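Local structure of exoglucanase A (Cellulomonas fimi, 7CBD) at residues V14-P19 / L73-A78; A46-A51 / G343-A348; V77-Q80 / P86-F89. The protein hydrolyses, through the catalytic domain that this chain represents, beta-1,4-glucosidic bonds of cellulose with inversion of anomeric configuration, releasing cellobiose from non-reducing ends. All coordinates share one frame; numbering follows the deposited sequence.

Contact 1. Residues V14-P19 / L73-A78; sequences VQYVNP and LDNAVA
Y16 brings the edge of its ring to N75, and its CD1 also meets A76, the next residue of helix 69-83. This helix packs on the outside of the distorted beta/alpha barrel of the glycosyl hydrolase family 6 catalytic domain. Y16 directly follows the short edge strand 14-15, so the contact joins the rim of the sheet to a flanking helix.

The polar end of the contact is a hydrogen bond from N75 ND2 to Y16 OH, 3.2 Å long and nearly straight at 164°. Y16 OH lies in the amide plane of N75, and ring and amide are almost coplanar, 17° apart. N75 therefore meets the tyrosine along its edge rather than over a face. N75 CB sits in the ring plane, 3.5 Å from Y16 CE1. The next carbon along the ring, Y16 CD1, touches A76 CB at 3.7 Å. The side chain of Y16 has CG opposite its backbone N (chi1 175°), which carries the ring across to the helix.

The hydroxyl has a second and stronger partner in H72 ND1, one turn earlier on the same helix. The two bonds fix the position of Y16 OH and tie the end of the ring to the helix. F89, on strand 87-93, meets the ring edge-to-face, and the backbone of Y16 bonds to V88, as that of V14 does to P86 and V88, fixing the strand that leads to the tyrosine.

Farther along, N18 is the N-cap of helix 19-30. P19 opens that helix at the exposed border of the contact, and its CG lies 3.6 Å from N75 ND2.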
loop_
_atom_site.group_PDB
_atom_site.type_symbol
_atom_site.label_atom_id
_atom_site.label_comp_id
_atom_site.label_asym_id
_atom_site.label_seq_id
_atom_site.Cartn_x
_atom_site.Cartn_y
_atom_site.Cartn_z
ATOM N N VAL A 14 -7.312 -15.264 -10.244
ATOM C CA VAL A 14 -6.962 -14.032 -10.931
ATOM C C VAL A 14 -7.333 -12.864 -10.022
ATOM O O VAL A 14 -8.055 -13.023 -9.040
ATOM C CB VAL A 14 -7.662 -13.948 -12.317
ATOM C CG1 VAL A 14 -9.168 -13.876 -12.158
ATOM C CG2 VAL A 14 -7.139 -12.803 -13.157
ATOM N N GLN A 15 -6.842 -11.670 -10.348
ATOM C CA GLN A 15 -7.181 -10.461 -9.611
ATOM C C GLN A 15 -7.916 -9.469 -10.509
ATOM O O GLN A 15 -7.649 -9.373 -11.710
ATOM C CB GLN A 15 -5.933 -9.799 -9.016
ATOM C CG GLN A 15 -5.198 -10.680 -8.028
ATOM C CD GLN A 15 -4.042 -9.944 -7.376
ATOM O OE1 GLN A 15 -4.206 -8.836 -6.862
ATOM N NE2 GLN A 15 -2.867 -10.553 -7.390
ATOM N N TYR A 16 -8.839 -8.719 -9.910
ATOM C CA TYR A 16 -9.623 -7.729 -10.646
ATOM C C TYR A 16 -8.736 -6.655 -11.252
ATOM O O TYR A 16 -7.863 -6.105 -10.578
ATOM C CB TYR A 16 -10.594 -7.053 -9.682
ATOM C CG TYR A 16 -11.406 -5.910 -10.261
ATOM C CD1 TYR A 16 -12.409 -6.147 -11.184
ATOM C CD2 TYR A 16 -11.196 -4.595 -9.844
ATOM C CE1 TYR A 16 -13.170 -5.113 -11.702
ATOM C CE2 TYR A 16 -11.956 -3.550 -10.349
ATOM C CZ TYR A 16 -12.951 -3.820 -11.272
ATOM O OH TYR A 16 -13.732 -2.808 -11.791
ATOM N N VAL A 17 -9.001 -6.324 -12.512
ATOM C CA VAL A 17 -8.358 -5.199 -13.184
ATOM C C VAL A 17 -9.376 -4.067 -13.308
ATOM O O VAL A 17 -10.478 -4.265 -13.841
ATOM C CB VAL A 17 -7.784 -5.617 -14.548
ATOM C CG1 VAL A 17 -7.153 -4.430 -15.255
ATOM C CG2 VAL A 17 -6.760 -6.724 -14.355
ATOM N N ASN A 18 -9.012 -2.888 -12.807
ATOM C CA ASN A 18 -9.900 -1.735 -12.725
ATOM C C ASN A 18 -9.911 -0.999 -14.060
ATOM O O ASN A 18 -8.907 -0.374 -14.425
ATOM C CB ASN A 18 -9.410 -0.836 -11.587
ATOM C CG ASN A 18 -10.191 0.454 -11.464
ATOM O OD1 ASN A 18 -11.077 0.749 -12.266
ATOM N ND2 ASN A 18 -9.863 1.235 -10.444
ATOM N N PRO A 19 -11.018 -1.039 -14.812
ATOM C CA PRO A 19 -11.014 -0.404 -16.142
ATOM C C PRO A 19 -10.873 1.105 -16.097
ATOM O O PRO A 19 -10.402 1.696 -17.077
ATOM C CB PRO A 19 -12.358 -0.829 -16.745
ATOM C CG PRO A 19 -13.226 -1.062 -15.558
ATOM C CD PRO A 19 -12.334 -1.603 -14.467
ATOM N N LEU A 73 -17.835 -4.122 -8.429
ATOM C CA LEU A 73 -18.272 -5.472 -8.081
ATOM C C LEU A 73 -18.914 -6.168 -9.279
ATOM O O LEU A 73 -18.637 -7.348 -9.549
ATOM C CB LEU A 73 -19.224 -5.424 -6.890
ATOM C CG LEU A 73 -18.580 -4.952 -5.589
ATOM C CD1 LEU A 73 -19.660 -4.613 -4.582
ATOM C CD2 LEU A 73 -17.670 -6.033 -5.045
ATOM N N ASP A 74 -19.760 -5.447 -10.020
ATOM C CA ASP A 74 -20.351 -6.006 -11.235
ATOM C C ASP A 74 -19.280 -6.343 -12.268
ATOM O O ASP A 74 -19.335 -7.401 -12.911
ATOM C CB ASP A 74 -21.350 -5.019 -11.834
ATOM C CG ASP A 74 -22.597 -4.842 -10.986
ATOM O OD1 ASP A 74 -22.902 -5.710 -10.134
ATOM O OD2 ASP A 74 -23.283 -3.812 -11.191
ATOM N N ASN A 75 -18.301 -5.449 -12.455
ATOM C CA ASN A 75 -17.202 -5.746 -13.372
ATOM C C ASN A 75 -16.449 -6.985 -12.921
ATOM O O ASN A 75 -16.041 -7.811 -13.747
ATOM C CB ASN A 75 -16.213 -4.586 -13.429
ATOM C CG ASN A 75 -16.801 -3.328 -14.013
ATOM O OD1 ASN A 75 -17.831 -3.351 -14.685
ATOM N ND2 ASN A 75 -16.136 -2.202 -13.751
ATOM N N ALA A 76 -16.215 -7.104 -11.613
ATOM C CA ALA A 76 -15.480 -8.246 -11.089
ATOM C C ALA A 76 -16.213 -9.556 -11.353
ATOM O O ALA A 76 -15.578 -10.559 -11.702
ATOM C CB ALA A 76 -15.200 -8.065 -9.596
ATOM N N VAL A 77 -17.546 -9.594 -11.192
ATOM C CA VAL A 77 -18.205 -10.868 -11.502
ATOM C C VAL A 77 -18.077 -11.214 -12.980
ATOM O O VAL A 77 -17.875 -12.380 -13.329
ATOM C CB VAL A 77 -19.616 -11.099 -10.895
ATOM C CG1 VAL A 77 -20.023 -10.128 -9.809
ATOM C CG2 VAL A 77 -20.717 -11.417 -11.960
ATOM N N ALA A 78 -18.114 -10.210 -13.869
ATOM C CA ALA A 78 -17.931 -10.504 -15.292
ATOM C C ALA A 78 -16.517 -11.005 -15.575
ATOM O O ALA A 78 -16.328 -11.954 -16.344
ATOM C CB ALA A 78 -18.258 -9.272 -16.138
#

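Contact 2. Residues A46-A51 / G343-A348; sequences AGQPTA and GRFPEA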
loop_
_atom_site.group_PDB
_atom_site.type_symbol
_atom_site.label_atom_id
_atom_site.label_comp_id
_atom_site.label_asym_id
_atom_site.label_seq_id
_atom_site.Cartn_x
_atom_site.Cartn_y
_atom_site.Cartn_z
ATOM N N ALA A 46 -1.140 -1.033 -17.803
ATOM C CA ALA A 46 -2.598 -0.896 -17.796
ATOM C C ALA A 46 -3.330 -2.227 -17.661
ATOM O O ALA A 46 -4.511 -2.240 -17.286
ATOM C CB ALA A 46 -3.062 -0.182 -19.068
ATOM N N GLY A 47 -2.671 -3.344 -17.956
ATOM C CA GLY A 47 -3.304 -4.635 -17.814
ATOM C C GLY A 47 -3.206 -5.249 -16.439
ATOM O O GLY A 47 -3.731 -6.345 -16.227
ATOM N N GLN A 48 -2.559 -4.576 -15.487
ATOM C CA GLN A 48 -2.302 -5.165 -14.179
ATOM C C GLN A 48 -3.403 -4.824 -13.176
ATOM O O GLN A 48 -4.050 -3.781 -13.286
ATOM C CB GLN A 48 -0.961 -4.668 -13.651
ATOM C CG GLN A 48 0.190 -5.176 -14.502
ATOM C CD GLN A 48 0.218 -6.690 -14.531
ATOM O OE1 GLN A 48 0.286 -7.320 -13.483
ATOM N NE2 GLN A 48 0.122 -7.280 -15.726
ATOM N N PRO A 49 -3.619 -5.705 -12.194
ATOM C CA PRO A 49 -4.688 -5.500 -11.203
ATOM C C PRO A 49 -4.255 -4.554 -10.086
ATOM O O PRO A 49 -3.166 -4.697 -9.521
ATOM C CB PRO A 49 -4.926 -6.912 -10.652
ATOM C CG PRO A 49 -3.584 -7.556 -10.744
ATOM C CD PRO A 49 -2.948 -7.006 -12.013
ATOM N N THR A 50 -5.135 -3.610 -9.748
ATOM C CA THR A 50 -4.920 -2.652 -8.672
ATOM C C THR A 50 -6.152 -2.618 -7.775
ATOM O O THR A 50 -7.264 -2.949 -8.197
ATOM C CB THR A 50 -4.679 -1.234 -9.223
ATOM O OG1 THR A 50 -5.759 -0.865 -10.091
ATOM C CG2 THR A 50 -3.368 -1.155 -9.985
ATOM N N ALA A 51 -5.952 -2.194 -6.531
ATOM C CA ALA A 51 -7.060 -2.124 -5.594
ATOM C C ALA A 51 -7.917 -0.893 -5.852
ATOM O O ALA A 51 -7.431 0.157 -6.285
ATOM C CB ALA A 51 -6.552 -2.089 -4.156
ATOM N N GLY A 343 7.284 -1.820 -8.836
ATOM C CA GLY A 343 7.899 -3.062 -8.397
ATOM C C GLY A 343 7.366 -4.287 -9.114
ATOM O O GLY A 343 6.900 -4.218 -10.260
ATOM N N ARG A 344 7.438 -5.430 -8.433
ATOM C CA ARG A 344 6.983 -6.687 -9.010
ATOM C C ARG A 344 5.507 -6.619 -9.381
ATOM O O ARG A 344 4.683 -6.072 -8.640
ATOM C CB ARG A 344 7.192 -7.814 -7.998
ATOM C CG ARG A 344 8.641 -8.228 -7.819
ATOM C CD ARG A 344 9.044 -9.258 -8.856
ATOM N NE ARG A 344 8.321 -10.521 -8.705
ATOM C CZ ARG A 344 8.728 -11.540 -7.947
ATOM N NH1 ARG A 344 9.857 -11.453 -7.255
ATOM N NH2 ARG A 344 8.005 -12.656 -7.885
ATOM N N PHE A 345 5.167 -7.192 -10.528
ATOM C CA PHE A 345 3.773 -7.263 -10.918
ATOM C C PHE A 345 3.004 -8.146 -9.932
ATOM O O PHE A 345 3.565 -9.075 -9.336
ATOM C CB PHE A 345 3.650 -7.844 -12.326
ATOM C CG PHE A 345 3.900 -6.843 -13.432
ATOM C CD1 PHE A 345 4.561 -5.640 -13.192
ATOM C CD2 PHE A 345 3.470 -7.116 -14.721
ATOM C CE1 PHE A 345 4.780 -4.728 -14.229
ATOM C CE2 PHE A 345 3.680 -6.216 -15.744
ATOM C CZ PHE A 345 4.336 -5.024 -15.505
ATOM N N PRO A 346 1.718 -7.875 -9.735
ATOM C CA PRO A 346 0.913 -8.730 -8.855
ATOM C C PRO A 346 1.019 -10.203 -9.231
ATOM O O PRO A 346 1.074 -10.565 -10.407
ATOM C CB PRO A 346 -0.506 -8.193 -9.060
ATOM C CG PRO A 346 -0.269 -6.716 -9.357
ATOM C CD PRO A 346 0.960 -6.708 -10.226
ATOM N N GLU A 347 1.045 -11.059 -8.209
ATOM C CA GLU A 347 1.352 -12.467 -8.429
ATOM C C GLU A 347 0.919 -13.268 -7.211
ATOM O O GLU A 347 1.253 -12.908 -6.079
ATOM C CB GLU A 347 2.857 -12.639 -8.652
ATOM C CG GLU A 347 3.297 -14.068 -8.904
ATOM C CD GLU A 347 4.806 -14.207 -8.972
ATOM O OE1 GLU A 347 5.504 -13.172 -8.948
ATOM O OE2 GLU A 347 5.297 -15.348 -9.044
ATOM N N ALA A 348 0.196 -14.356 -7.448
ATOM C CA ALA A 348 -0.201 -15.235 -6.360
ATOM C C ALA A 348 0.994 -16.046 -5.877
ATOM O O ALA A 348 1.843 -16.455 -6.674
ATOM C CB ALA A 348 -1.289 -16.188 -6.842
HETATM O O HOH W 1 -0.520 -9.756 -12.681
#
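Q48 folds its side chain over one face of the F345 ring. Its CG stands anti to its own carbonyl carbon, and the chain then bends at chi2 (-59°). The bend turns the amide back over the ring instead of letting it run out straight. Q48 CG makes a CH-pi contact, 4.0 Å from the centroid of the F345 ring and 20° off the normal, displaced toward the rim. The amide stacks on the same ring with its plane tilted 28°, and Q48 CD comes to 3.3 Å from F345 CD2. The two side chains cross at about a right angle.

The loop 46-51 leads into barrel strand 52-54, while residues 343-346 lead into strand 347-348, the antiparallel partner of 358-362. The contact so joins two loop segments far apart in sequence beside the same sheet of the family 6 fold. W363 lies alongside: its ring meets that of F345 steeply, and Q48, T50 and P346 also touch it.

Q48 OE1 rests 3.4 Å from P346 CD. The same oxygen accepts a bond of 2.7 Å from a water, which also donates to P346 O at 2.9 Å. With an alanine in place of Q48, the face of F345 is likely to lose its cover and the water its partner on the 46-51 side. The two prolines pack obliquely, with P49 CG 3.6 Å from P346 CB. Both also touch Q15 of strand 14-15. Within 343-348, R344 NH2 bonds E347 OE1 at 2.8 Å, a salt bridge on the syn side and tilted out of the carboxylate plane.

Contact 3. Residues V77-Q80 / P86-F89; sequences VAQQ and PLVF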
loop_
_atom_site.group_PDB
_atom_site.type_symbol
_atom_site.label_atom_id
_atom_site.label_comp_id
_atom_site.label_asym_id
_atom_site.label_seq_id
_atom_site.Cartn_x
_atom_site.Cartn_y
_atom_site.Cartn_z
ATOM N N VAL A 77 -17.546 -9.594 -11.192
ATOM C CA VAL A 77 -18.205 -10.868 -11.502
ATOM C C VAL A 77 -18.077 -11.214 -12.980
ATOM O O VAL A 77 -17.875 -12.380 -13.329
ATOM C CB VAL A 77 -19.616 -11.099 -10.895
ATOM C CG1 VAL A 77 -20.023 -10.128 -9.809
ATOM C CG2 VAL A 77 -20.717 -11.417 -11.960
ATOM N N ALA A 78 -18.114 -10.210 -13.869
ATOM C CA ALA A 78 -17.931 -10.504 -15.292
ATOM C C ALA A 78 -16.517 -11.005 -15.575
ATOM O O ALA A 78 -16.328 -11.954 -16.344
ATOM C CB ALA A 78 -18.258 -9.272 -16.138
ATOM N N GLN A 79 -15.510 -10.391 -14.945
ATOM C CA GLN A 79 -14.131 -10.835 -15.137
ATOM C C GLN A 79 -13.925 -12.248 -14.606
ATOM O O GLN A 79 -13.213 -13.049 -15.225
ATOM C CB GLN A 79 -13.163 -9.852 -14.472
ATOM C CG GLN A 79 -13.035 -8.541 -15.214
ATOM C CD GLN A 79 -12.086 -7.569 -14.532
ATOM O OE1 GLN A 79 -11.112 -7.978 -13.902
ATOM N NE2 GLN A 79 -12.362 -6.273 -14.662
ATOM N N GLN A 80 -14.557 -12.581 -13.475
ATOM C CA GLN A 80 -14.446 -13.934 -12.936
ATOM C C GLN A 80 -15.038 -14.958 -13.898
ATOM O O GLN A 80 -14.449 -16.023 -14.123
ATOM C CB GLN A 80 -15.127 -14.011 -11.568
ATOM C CG GLN A 80 -14.876 -15.313 -10.810
ATOM C CD GLN A 80 -15.738 -16.450 -11.321
ATOM O OE1 GLN A 80 -16.938 -16.270 -11.565
ATOM N NE2 GLN A 80 -15.130 -17.616 -11.518
ATOM N N PRO A 86 -11.275 -18.736 -9.552
ATOM C CA PRO A 86 -11.653 -17.699 -8.586
ATOM C C PRO A 86 -11.013 -16.361 -8.931
ATOM O O PRO A 86 -9.961 -16.286 -9.572
ATOM C CB PRO A 86 -11.131 -18.249 -7.255
ATOM C CG PRO A 86 -11.093 -19.749 -7.469
ATOM C CD PRO A 86 -10.669 -19.906 -8.889
ATOM N N LEU A 87 -11.678 -15.293 -8.523
ATOM C CA LEU A 87 -11.167 -13.946 -8.730
ATOM C C LEU A 87 -11.165 -13.209 -7.400
ATOM O O LEU A 87 -12.133 -13.293 -6.640
ATOM C CB LEU A 87 -12.045 -13.193 -9.736
ATOM C CG LEU A 87 -11.696 -11.716 -9.947
ATOM C CD1 LEU A 87 -11.865 -11.332 -11.407
ATOM C CD2 LEU A 87 -12.529 -10.792 -9.057
ATOM N N VAL A 88 -10.079 -12.485 -7.129
ATOM C CA VAL A 88 -9.964 -11.613 -5.963
ATOM C C VAL A 88 -10.121 -10.164 -6.410
ATOM O O VAL A 88 -9.369 -9.681 -7.269
ATOM C CB VAL A 88 -8.622 -11.802 -5.239
ATOM C CG1 VAL A 88 -8.514 -10.819 -4.068
ATOM C CG2 VAL A 88 -8.441 -13.231 -4.768
ATOM N N PHE A 89 -11.087 -9.475 -5.806
ATOM C CA PHE A 89 -11.280 -8.044 -5.961
ATOM C C PHE A 89 -10.628 -7.361 -4.764
ATOM O O PHE A 89 -11.045 -7.582 -3.625
ATOM C CB PHE A 89 -12.784 -7.759 -6.015
ATOM C CG PHE A 89 -13.137 -6.305 -5.919
ATOM C CD1 PHE A 89 -12.652 -5.401 -6.844
ATOM C CD2 PHE A 89 -13.955 -5.835 -4.900
ATOM C CE1 PHE A 89 -12.972 -4.057 -6.759
ATOM C CE2 PHE A 89 -14.282 -4.501 -4.815
ATOM C CZ PHE A 89 -13.788 -3.609 -5.748
#
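Helix 69-83 and strand 87-93 form the second half of a beta-alpha-beta crossover that starts from the parallel strand 52-54. The chain leaves the helix, turns within a few residues and enters the sheet, so the last turns of the helix lie over the start of the strand. L87 is the residue that fills this angle. Its CG is turned away from the backbone N (chi1 174°), which brings CD1 up to Q79 and Q80. There L87 CD1 reaches Q79 CB at 3.6 Å. It also lies 3.6 Å from the backbone N of Q80. Nearer the turn, the CB atoms of Q80 and L87 meet at 3.7 Å, and Q80 CG leans on L87 CB at the same distance.

The glutamines use their aliphatic parts here and send their amides to other partners. Q79 NE2 bonds the carbonyl O of V17, and Q80 NE2 bonds the carbonyl O of V85 in the turn. A76, a turn earlier, also touches L87. No hydrogen bond crosses the contact, so it rests on non-directional packing of L87 against the aliphatic parts of the glutamines and the helix backbone.

In the fold
Contacts 1 and 3 use the same helix, 69-83. Contact 1 sets it against the residues following strand 14-15, contact 3 against the start of 87-93. They share V77 and A78 and directly touch: the amide of Q79 packs near the Y16 ring. Their chemistry differs. Contact 1 adds a polar link to its ring packing, while contact 3 relies on aliphatic carbons. Both lie far out, about 19 and 21 Å from the chain centre to their own centres. Contact 2 is deeper, about 12 Å out, and joins loops through an amide-on-ring stack, prolines and a water. It abuts contact 1 where P49 packs on Q15 and Y16. All three are only partly buried and away from the annotated active-site residues.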